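Glucuronoarabinoxylan endo-1,4-beta-xylanase (Clostridium papyrosolvens, PDB 4FMV) is a family 30 glycoside hydrolase that probably cleaves beta-1,4-linked xylan internally, this chain being the catalytic part of a longer protein. Local coordinates at residues Arg17-Ser23 with Tyr43-Leu48; Glu52-Trp58 with Asn89-Met94; Met246-His251 with Val286-Phe290. All blocks are in the same frame, centred on the assembly; numbering follows the deposited sequence.

Contact 1 (Arg17-Ser23 with Tyr43-Leu48); sequences RGFGASS and YSILRL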
loop_
_atom_site.group_PDB
_atom_site.type_symbol
_atom_site.label_atom_id
_atom_site.label_comp_id
_atom_site.label_asym_id
_atom_site.label_seq_id
_atom_site.Cartn_x
_atom_site.Cartn_y
_atom_site.Cartn_z
ATOM N N ARG A 17 0.977 -7.142 5.644
ATOM C CA ARG A 17 2.213 -7.146 4.881
ATOM C C ARG A 17 3.038 -5.880 5.169
ATOM O O ARG A 17 4.267 -5.939 5.268
ATOM C CB ARG A 17 1.937 -7.298 3.383
ATOM C CG ARG A 17 3.194 -7.329 2.487
ATOM C CD ARG A 17 4.138 -8.452 2.898
ATOM N NE ARG A 17 3.372 -9.658 3.154
ATOM C CZ ARG A 17 3.804 -10.685 3.868
ATOM N NH1 ARG A 17 5.021 -10.671 4.397
ATOM N NH2 ARG A 17 3.014 -11.729 4.052
ATOM N N GLY A 18 2.362 -4.738 5.300
ATOM C CA GLY A 18 3.062 -3.506 5.618
ATOM C C GLY A 18 2.414 -2.259 5.062
ATOM O O GLY A 18 1.256 -2.289 4.622
ATOM N N PHE A 19 3.163 -1.156 5.095
ATOM C CA PHE A 19 2.656 0.164 4.719
ATOM C C PHE A 19 3.831 0.923 4.161
ATOM O O PHE A 19 4.952 0.696 4.578
ATOM C CB PHE A 19 2.144 0.939 5.947
ATOM C CG PHE A 19 1.013 0.259 6.670
ATOM C CD1 PHE A 19 1.277 -0.686 7.643
ATOM C CD2 PHE A 19 -0.311 0.572 6.369
ATOM C CE1 PHE A 19 0.245 -1.326 8.310
ATOM C CE2 PHE A 19 -1.350 -0.064 7.011
ATOM C CZ PHE A 19 -1.077 -1.016 7.988
ATOM N N GLY A 20 3.600 1.847 3.241
ATOM C CA GLY A 20 4.733 2.488 2.587
ATOM C C GLY A 20 4.301 3.536 1.587
ATOM O O GLY A 20 3.194 4.070 1.672
ATOM N N ALA A 21 5.191 3.823 0.637
ATOM C CA ALA A 21 4.987 4.885 -0.335
ATOM C C ALA A 21 5.762 4.544 -1.603
ATOM O O ALA A 21 6.328 3.451 -1.722
ATOM C CB ALA A 21 5.470 6.223 0.255
ATOM N N SER A 22 5.832 5.479 -2.541
ATOM C CA SER A 22 6.523 5.202 -3.790
ATOM C C SER A 22 7.662 6.187 -4.065
ATOM O O SER A 22 7.540 7.377 -3.804
ATOM C CB SER A 22 5.527 5.213 -4.956
ATOM O OG SER A 22 6.186 4.968 -6.189
ATOM N N SER A 23 8.766 5.672 -4.588
ATOM C CA SER A 23 9.884 6.505 -5.056
ATOM C C SER A 23 9.777 6.871 -6.551
ATOM O O SER A 23 10.725 7.409 -7.129
ATOM C CB SER A 23 11.236 5.846 -4.742
ATOM O OG SER A 23 11.291 4.506 -5.210
ATOM N N TYR A 43 8.255 2.811 7.735
ATOM C CA TYR A 43 7.613 2.305 6.511
ATOM C C TYR A 43 8.258 0.976 6.104
ATOM O O TYR A 43 9.494 0.835 6.083
ATOM C CB TYR A 43 7.720 3.268 5.341
ATOM C CG TYR A 43 6.915 4.526 5.446
ATOM C CD1 TYR A 43 6.305 4.897 6.632
ATOM C CD2 TYR A 43 6.748 5.344 4.334
ATOM C CE1 TYR A 43 5.579 6.092 6.718
ATOM C CE2 TYR A 43 6.042 6.523 4.419
ATOM C CZ TYR A 43 5.451 6.888 5.599
ATOM O OH TYR A 43 4.739 8.081 5.658
ATOM N N SER A 44 7.406 -0.023 5.898
ATOM C CA SER A 44 7.828 -1.379 5.555
ATOM C C SER A 44 7.706 -1.810 4.070
ATOM O O SER A 44 7.951 -2.965 3.746
ATOM C CB SER A 44 7.112 -2.352 6.485
ATOM O OG SER A 44 5.727 -2.071 6.421
ATOM N N ILE A 45 7.258 -0.914 3.193
ATOM C CA ILE A 45 7.130 -1.236 1.777
ATOM C C ILE A 45 7.504 -0.013 0.932
ATOM O O ILE A 45 7.103 1.108 1.246
ATOM C CB ILE A 45 5.681 -1.671 1.393
ATOM C CG1 ILE A 45 5.183 -2.803 2.291
ATOM C CG2 ILE A 45 5.609 -2.079 -0.091
ATOM C CD1 ILE A 45 3.708 -3.207 2.023
ATOM N N LEU A 46 8.268 -0.244 -0.133
ATOM C CA LEU A 46 8.590 0.785 -1.124
ATOM C C LEU A 46 8.171 0.324 -2.509
ATOM O O LEU A 46 8.445 -0.814 -2.909
ATOM C CB LEU A 46 10.108 1.075 -1.142
ATOM C CG LEU A 46 10.555 2.092 -2.199
ATOM C CD1 LEU A 46 9.973 3.510 -1.950
ATOM C CD2 LEU A 46 12.061 2.164 -2.249
ATOM N N ARG A 47 7.516 1.218 -3.241
ATOM C CA ARG A 47 7.106 0.969 -4.619
ATOM C C ARG A 47 7.994 1.758 -5.582
ATOM O O ARG A 47 8.013 2.993 -5.545
ATOM C CB ARG A 47 5.633 1.404 -4.816
ATOM C CG ARG A 47 5.074 1.177 -6.222
ATOM C CD ARG A 47 3.659 1.751 -6.336
ATOM N NE ARG A 47 3.020 1.439 -7.630
ATOM C CZ ARG A 47 2.269 2.292 -8.319
ATOM N NH1 ARG A 47 2.077 3.506 -7.840
ATOM N NH2 ARG A 47 1.679 1.918 -9.470
ATOM N N LEU A 48 8.669 1.034 -6.478
ATOM C CA LEU A 48 9.483 1.597 -7.555
ATOM C C LEU A 48 8.660 1.737 -8.839
ATOM O O LEU A 48 7.692 1.001 -9.057
ATOM C CB LEU A 48 10.673 0.688 -7.870
ATOM C CG LEU A 48 11.482 0.100 -6.718
ATOM C CD1 LEU A 48 12.490 -0.897 -7.274
ATOM C CD2 LEU A 48 12.171 1.218 -5.941
HETATM O O HOH W 1 6.734 -5.749 4.627
#
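Buried carbonyls and amides of a parallel strand pair generally find partners across the pair or beyond it. Both backbone polar atoms of Phe19 are engaged by the opposite segment: its N donates to Ser44 OG (3.0 Å), and its O accepts from Ser44 N (2.9 Å) and, weakly, from Ile45 N (3.1 Å). Arg47 N donates to Ala21 O (3.0 Å), while the Ala21 N to Ile45 O bond is weak at 3.4 Å; Ile45 O also accepts from Tyr38 OH. Arg47 O takes both Ser22 OG (2.8 Å) and Ser23 N (2.9 Å), and Ser22 OG is also hydrogen-bonded to Ala24 N. At the Arg17 end of the pair, water 1 donates to Arg17 O (2.6 Å) and Ser44 O (3.2 Å). These are the first two strands of the (beta/alpha)8 barrel, joined through helix 31-40 in a beta-alpha-beta crossover and inclined by 23°. Gly20 lies so close that its CA is 3.1 Å from Ile45 O; a CB there would collide with that oxygen, and one on Gly18 with Ser44 OG. Ser22 and Arg47 share a face, their CB atoms 3.8 Å apart, whereas Ala21 and Leu46 occupy the other, Leu46 against helix 67-78. Every nitrogen of the Arg47 guanidinium has a partner: Ser86 for NE, Glu232 (salt bridge) for NH1, Asn142 and Glu177 (salt bridge) for NH2. On the edge away from Ile45, strand 11-22 bonds to strand 261-266 through Gly20 with Tyr264 and Ser22 with Trp265. Arg17 NE forms a salt bridge with Glu227, Ser23 OG bonds Glu69, and Tyr43 OH reaches Ala284 O.

Contact 2 (Glu52-Trp58 with Asn89-Met94); sequences EGIGDAW and NPPASM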
loop_
_atom_site.group_PDB
_atom_site.type_symbol
_atom_site.label_atom_id
_atom_site.label_comp_id
_atom_site.label_asym_id
_atom_site.label_seq_id
_atom_site.Cartn_x
_atom_site.Cartn_y
_atom_site.Cartn_z
ATOM N N GLU A 52 10.881 3.158 -18.404
ATOM C CA GLU A 52 10.865 2.673 -19.798
ATOM C C GLU A 52 11.755 3.536 -20.681
ATOM O O GLU A 52 12.008 3.194 -21.833
ATOM C CB GLU A 52 9.438 2.578 -20.378
ATOM C CG GLU A 52 8.758 3.946 -20.688
ATOM C CD GLU A 52 7.945 4.493 -19.522
ATOM O OE1 GLU A 52 8.238 4.137 -18.362
ATOM O OE2 GLU A 52 7.021 5.298 -19.751
ATOM N N GLY A 53 12.260 4.630 -20.110
ATOM C CA GLY A 53 13.195 5.510 -20.791
ATOM C C GLY A 53 14.463 4.776 -21.187
ATOM O O GLY A 53 15.240 5.260 -22.011
ATOM N N ILE A 54 14.678 3.609 -20.583
ATOM C CA ILE A 54 15.768 2.715 -20.963
ATOM C C ILE A 54 15.625 2.277 -22.427
ATOM O O ILE A 54 16.614 1.991 -23.098
ATOM C CB ILE A 54 15.835 1.469 -20.031
ATOM C CG1 ILE A 54 17.121 0.677 -20.277
ATOM C CG2 ILE A 54 14.609 0.570 -20.213
ATOM C CD1 ILE A 54 17.492 -0.245 -19.134
ATOM N N GLY A 55 14.396 2.234 -22.941
ATOM C CA GLY A 55 14.233 1.832 -24.328
ATOM C C GLY A 55 14.630 0.376 -24.539
ATOM O O GLY A 55 14.260 -0.482 -23.748
ATOM N N ASP A 56 15.396 0.087 -25.585
ATOM C CA ASP A 56 15.792 -1.298 -25.837
ATOM C C ASP A 56 17.120 -1.676 -25.180
ATOM O O ASP A 56 17.580 -2.817 -25.320
ATOM C CB ASP A 56 15.880 -1.582 -27.339
ATOM C CG ASP A 56 14.546 -1.418 -28.043
ATOM O OD1 ASP A 56 13.491 -1.444 -27.372
ATOM O OD2 ASP A 56 14.559 -1.245 -29.275
ATOM N N ALA A 57 17.729 -0.722 -24.467
ATOM C CA ALA A 57 19.081 -0.914 -23.938
ATOM C C ALA A 57 19.118 -2.035 -22.901
ATOM O O ALA A 57 20.188 -2.583 -22.601
ATOM C CB ALA A 57 19.629 0.399 -23.365
ATOM N N TRP A 58 17.951 -2.388 -22.356
ATOM C CA TRP A 58 17.888 -3.504 -21.428
ATOM C C TRP A 58 18.326 -4.815 -22.073
ATOM O O TRP A 58 18.811 -5.715 -21.383
ATOM C CB TRP A 58 16.491 -3.667 -20.846
ATOM C CG TRP A 58 15.468 -4.075 -21.831
ATOM C CD1 TRP A 58 14.731 -3.244 -22.639
ATOM C CD2 TRP A 58 15.005 -5.407 -22.101
ATOM N NE1 TRP A 58 13.872 -3.983 -23.409
ATOM C CE2 TRP A 58 14.022 -5.310 -23.101
ATOM C CE3 TRP A 58 15.356 -6.675 -21.616
ATOM C CZ2 TRP A 58 13.353 -6.432 -23.610
ATOM C CZ3 TRP A 58 14.702 -7.782 -22.129
ATOM C CH2 TRP A 58 13.708 -7.651 -23.115
ATOM N N ASN A 89 4.500 2.111 -18.776
ATOM C CA ASN A 89 4.566 1.749 -20.188
ATOM C C ASN A 89 5.654 0.713 -20.404
ATOM O O ASN A 89 6.635 0.673 -19.658
ATOM C CB ASN A 89 4.905 2.960 -21.079
ATOM C CG ASN A 89 3.886 4.093 -20.981
ATOM O OD1 ASN A 89 2.802 4.041 -21.569
ATOM N ND2 ASN A 89 4.262 5.145 -20.279
ATOM N N PRO A 90 5.506 -0.127 -21.442
ATOM C CA PRO A 90 6.727 -0.847 -21.804
ATOM C C PRO A 90 7.632 0.093 -22.608
ATOM O O PRO A 90 7.205 1.215 -22.895
ATOM C CB PRO A 90 6.214 -1.984 -22.677
ATOM C CG PRO A 90 4.932 -1.482 -23.258
ATOM C CD PRO A 90 4.342 -0.512 -22.258
ATOM N N PRO A 91 8.830 -0.377 -23.019
ATOM C CA PRO A 91 9.634 0.389 -23.972
ATOM C C PRO A 91 8.833 0.739 -25.218
ATOM O O PRO A 91 7.971 -0.035 -25.640
ATOM C CB PRO A 91 10.749 -0.592 -24.345
ATOM C CG PRO A 91 10.913 -1.426 -23.142
ATOM C CD PRO A 91 9.489 -1.641 -22.658
ATOM N N ALA A 92 9.121 1.900 -25.792
ATOM C CA ALA A 92 8.366 2.416 -26.928
ATOM C C ALA A 92 8.265 1.404 -28.066
ATOM O O ALA A 92 7.237 1.346 -28.738
ATOM C CB ALA A 92 9.004 3.709 -27.430
ATOM N N SER A 93 9.312 0.596 -28.271
ATOM C CA SER A 93 9.340 -0.336 -29.407
ATOM C C SER A 93 8.336 -1.481 -29.273
ATOM O O SER A 93 8.083 -2.192 -30.242
ATOM C CB SER A 93 10.751 -0.908 -29.638
ATOM O OG SER A 93 11.192 -1.721 -28.545
ATOM N N MET A 94 7.803 -1.689 -28.067
ATOM C CA MET A 94 6.792 -2.728 -27.857
ATOM C C MET A 94 5.340 -2.242 -27.996
ATOM O O MET A 94 4.411 -3.059 -28.007
ATOM C CB MET A 94 6.938 -3.327 -26.464
ATOM C CG MET A 94 8.325 -3.875 -26.110
ATOM S SD MET A 94 8.146 -4.920 -24.641
ATOM C CE MET A 94 9.873 -5.117 -24.183
HETATM O O HOH W 2 11.019 3.790 -24.488
HETATM O O HOH W 3 12.079 1.023 -27.069
#
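Two loops pack against each other here in a partly buried contact on the periphery of the barrel: one follows strand 45-49, the other strand 82-86, so both leave the C-terminal ends of barrel strands, as beta-alpha loops do. Two direct hydrogen bonds, both from side chain to side chain, tie them. Asn89 ND2 donates to Glu52 OE2 at 2.8 Å, while the amide oxygen of Asn89 is taken up by Thr151; Ser93 OG donates to Asp56 OD1 at 2.6 Å. Two bridging waters add indirect links. Water 2 connects Glu52 O (2.9 Å) with Ala92 N (3.0 Å), and water 3 connects Asp56 OD1 (2.9 Å) with Ser93 N (3.0 Å). Asp56 is positioned by the type II' turn from Ile54 to Ala57, in which Gly55 supplies the positive phi. Between the polar links sits Pro91, whose CG lies 3.5 Å from Gly55 O and 3.9 Å from Trp58 NE1. Deeper in, Trp58 CZ2 approaches Met94 CE to 3.8 Å, and the indole stacks edge-to-face on Tyr120 of helix 114-130, anchoring the loop to the barrel's outer layer. With no direct backbone hydrogen bond between the loops, their mutual fit rests on particular side chains and bound waters, and the two carboxylates are met across the contact by a neutral amide and a hydroxyl, with no salt bridge.

Contact 3 (Met246-His251 with Val286-Phe290); sequences MSKEIH and VLGQF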
loop_
_atom_site.group_PDB
_atom_site.type_symbol
_atom_site.label_atom_id
_atom_site.label_comp_id
_atom_site.label_asym_id
_atom_site.label_seq_id
_atom_site.Cartn_x
_atom_site.Cartn_y
_atom_site.Cartn_z
ATOM N N MET A 246 -7.645 10.879 5.020
ATOM C CA MET A 246 -6.581 9.884 4.836
ATOM C C MET A 246 -6.562 8.877 5.982
ATOM O O MET A 246 -6.460 7.686 5.736
ATOM C CB MET A 246 -5.206 10.545 4.667
ATOM C CG MET A 246 -4.036 9.570 4.597
ATOM S SD MET A 246 -2.435 10.408 4.419
ATOM C CE MET A 246 -1.325 9.000 4.540
ATOM N N SER A 247 -6.685 9.362 7.218
ATOM C CA SER A 247 -6.780 8.482 8.398
ATOM C C SER A 247 -7.902 7.485 8.177
ATOM O O SER A 247 -7.707 6.277 8.293
ATOM C CB SER A 247 -7.079 9.294 9.667
ATOM O OG SER A 247 -5.971 10.114 10.058
ATOM N N LYS A 248 -9.090 8.005 7.863
ATOM C CA LYS A 248 -10.276 7.170 7.714
ATOM C C LYS A 248 -10.158 6.147 6.574
ATOM O O LYS A 248 -10.561 5.007 6.724
ATOM C CB LYS A 248 -11.519 8.033 7.544
ATOM C CG LYS A 248 -12.745 7.250 7.018
ATOM C CD LYS A 248 -13.732 6.879 8.088
ATOM C CE LYS A 248 -15.163 6.817 7.509
ATOM N NZ LYS A 248 -15.326 5.945 6.293
ATOM N N GLU A 249 -9.623 6.547 5.427
ATOM C CA GLU A 249 -9.463 5.601 4.323
ATOM C C GLU A 249 -8.519 4.431 4.636
ATOM O O GLU A 249 -8.773 3.279 4.244
ATOM C CB GLU A 249 -8.982 6.314 3.065
ATOM C CG GLU A 249 -8.893 5.379 1.870
ATOM C CD GLU A 249 -8.626 6.149 0.605
ATOM O OE1 GLU A 249 -9.537 6.842 0.115
ATOM O OE2 GLU A 249 -7.500 6.077 0.116
ATOM N N ILE A 250 -7.430 4.695 5.346
ATOM C CA ILE A 250 -6.561 3.579 5.706
ATOM C C ILE A 250 -7.306 2.618 6.631
ATOM O O ILE A 250 -7.237 1.402 6.464
ATOM C CB ILE A 250 -5.228 4.037 6.342
ATOM C CG1 ILE A 250 -4.484 4.981 5.390
ATOM C CG2 ILE A 250 -4.361 2.827 6.660
ATOM C CD1 ILE A 250 -3.263 5.705 6.037
ATOM N N HIS A 251 -8.038 3.171 7.589
ATOM C CA HIS A 251 -8.920 2.368 8.437
ATOM C C HIS A 251 -9.859 1.521 7.586
ATOM O O HIS A 251 -9.992 0.314 7.810
ATOM C CB HIS A 251 -9.716 3.285 9.379
ATOM C CG HIS A 251 -10.901 2.624 10.012
ATOM N ND1 HIS A 251 -10.875 2.127 11.299
ATOM C CD2 HIS A 251 -12.148 2.388 9.539
ATOM C CE1 HIS A 251 -12.059 1.612 11.590
ATOM N NE2 HIS A 251 -12.849 1.755 10.542
ATOM N N VAL A 286 0.472 10.525 9.507
ATOM C CA VAL A 286 -0.789 9.779 9.463
ATOM C C VAL A 286 -0.504 8.322 9.069
ATOM O O VAL A 286 -0.951 7.390 9.738
ATOM C CB VAL A 286 -1.788 10.367 8.455
ATOM C CG1 VAL A 286 -3.006 9.386 8.270
ATOM C CG2 VAL A 286 -2.249 11.763 8.890
ATOM N N LEU A 287 0.242 8.122 7.986
ATOM C CA LEU A 287 0.568 6.761 7.564
ATOM C C LEU A 287 1.443 6.062 8.599
ATOM O O LEU A 287 1.309 4.851 8.825
ATOM C CB LEU A 287 1.216 6.741 6.175
ATOM C CG LEU A 287 1.531 5.376 5.559
ATOM C CD1 LEU A 287 0.242 4.592 5.331
ATOM C CD2 LEU A 287 2.274 5.548 4.232
ATOM N N GLY A 288 2.333 6.821 9.239
ATOM C CA GLY A 288 3.195 6.273 10.277
ATOM C C GLY A 288 2.479 5.738 11.516
ATOM O O GLY A 288 2.998 4.846 12.201
ATOM N N GLN A 289 1.309 6.299 11.833
ATOM C CA GLN A 289 0.482 5.807 12.936
ATOM C C GLN A 289 0.161 4.334 12.738
ATOM O O GLN A 289 -0.104 3.597 13.710
ATOM C CB GLN A 289 -0.835 6.586 12.997
ATOM C CG GLN A 289 -0.693 8.076 13.302
ATOM C CD GLN A 289 -0.405 8.382 14.754
ATOM O OE1 GLN A 289 0.037 9.481 15.083
ATOM N NE2 GLN A 289 -0.666 7.420 15.636
ATOM N N PHE A 290 0.155 3.923 11.468
ATOM C CA PHE A 290 0.017 2.516 11.075
ATOM C C PHE A 290 1.376 1.845 10.950
ATOM O O PHE A 290 1.636 0.843 11.638
ATOM C CB PHE A 290 -0.777 2.367 9.772
ATOM C CG PHE A 290 -2.237 2.770 9.898
ATOM C CD1 PHE A 290 -2.635 4.078 9.667
ATOM C CD2 PHE A 290 -3.201 1.834 10.257
ATOM C CE1 PHE A 290 -3.975 4.451 9.800
ATOM C CE2 PHE A 290 -4.544 2.190 10.378
ATOM C CZ PHE A 290 -4.933 3.503 10.150
#
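Neighbouring helices of a (beta/alpha)8 barrel pack side by side on the outside of the strands, and 246-251 against 286-290 illustrates the rule. They belong to helices 240-255 and 282-291, the last two of the barrel, which flank strand 261-266 in sequence; the short axes run 9.9 Å apart and 32° from parallel. No hydrogen bond crosses between them. Aliphatic packing carries most of the contact: Met246 CG meets Val286 CG1 at 3.8 Å, Met246 CE rests 3.8 Å from Leu287 CB, and Ile250 CD1 approaches Leu287 CD1 to 3.7 Å. Beneath these side chains Tyr262 and Tyr264 of strand 261-266 complete the apolar layer. The polar element is minor. Ser247 OG comes within 3.5 Å of Val286 CG1, yet its hydrogen bond goes back to Ile243 O of its own helix. Next to Ser247 and Phe290, Ile381 of strand 380-387 brings the beta-sandwich against the same helix pair. The aromatic contribution is a CH-pi contact, in which Ile250 CG2 stands 3.5 Å from the centroid of the Phe290 ring, only 8° off its normal.

Contacts 1 and 3 are buried and belong to adjoining layers of the barrel: their centres are 14 Å apart, and Leu287 CD2 packs 3.1 Å from Gly20 O while Phe19 CE2 touches Phe290 CB at 3.7 Å. Strand pair and helix pair thus meet directly where the barrel closes. Contact 2 stands apart, about 23 Å from contact 3 at the nearest atoms and across the chain's centre from it, though its 52-58 loop continues from the strand used in contact 1. Chemistry follows place: mainly backbone hydrogen bonds, with two serine hydroxyls, join the strands, apolar side chains the helices, and side-chain hydrogen bonds with waters the partly exposed loops.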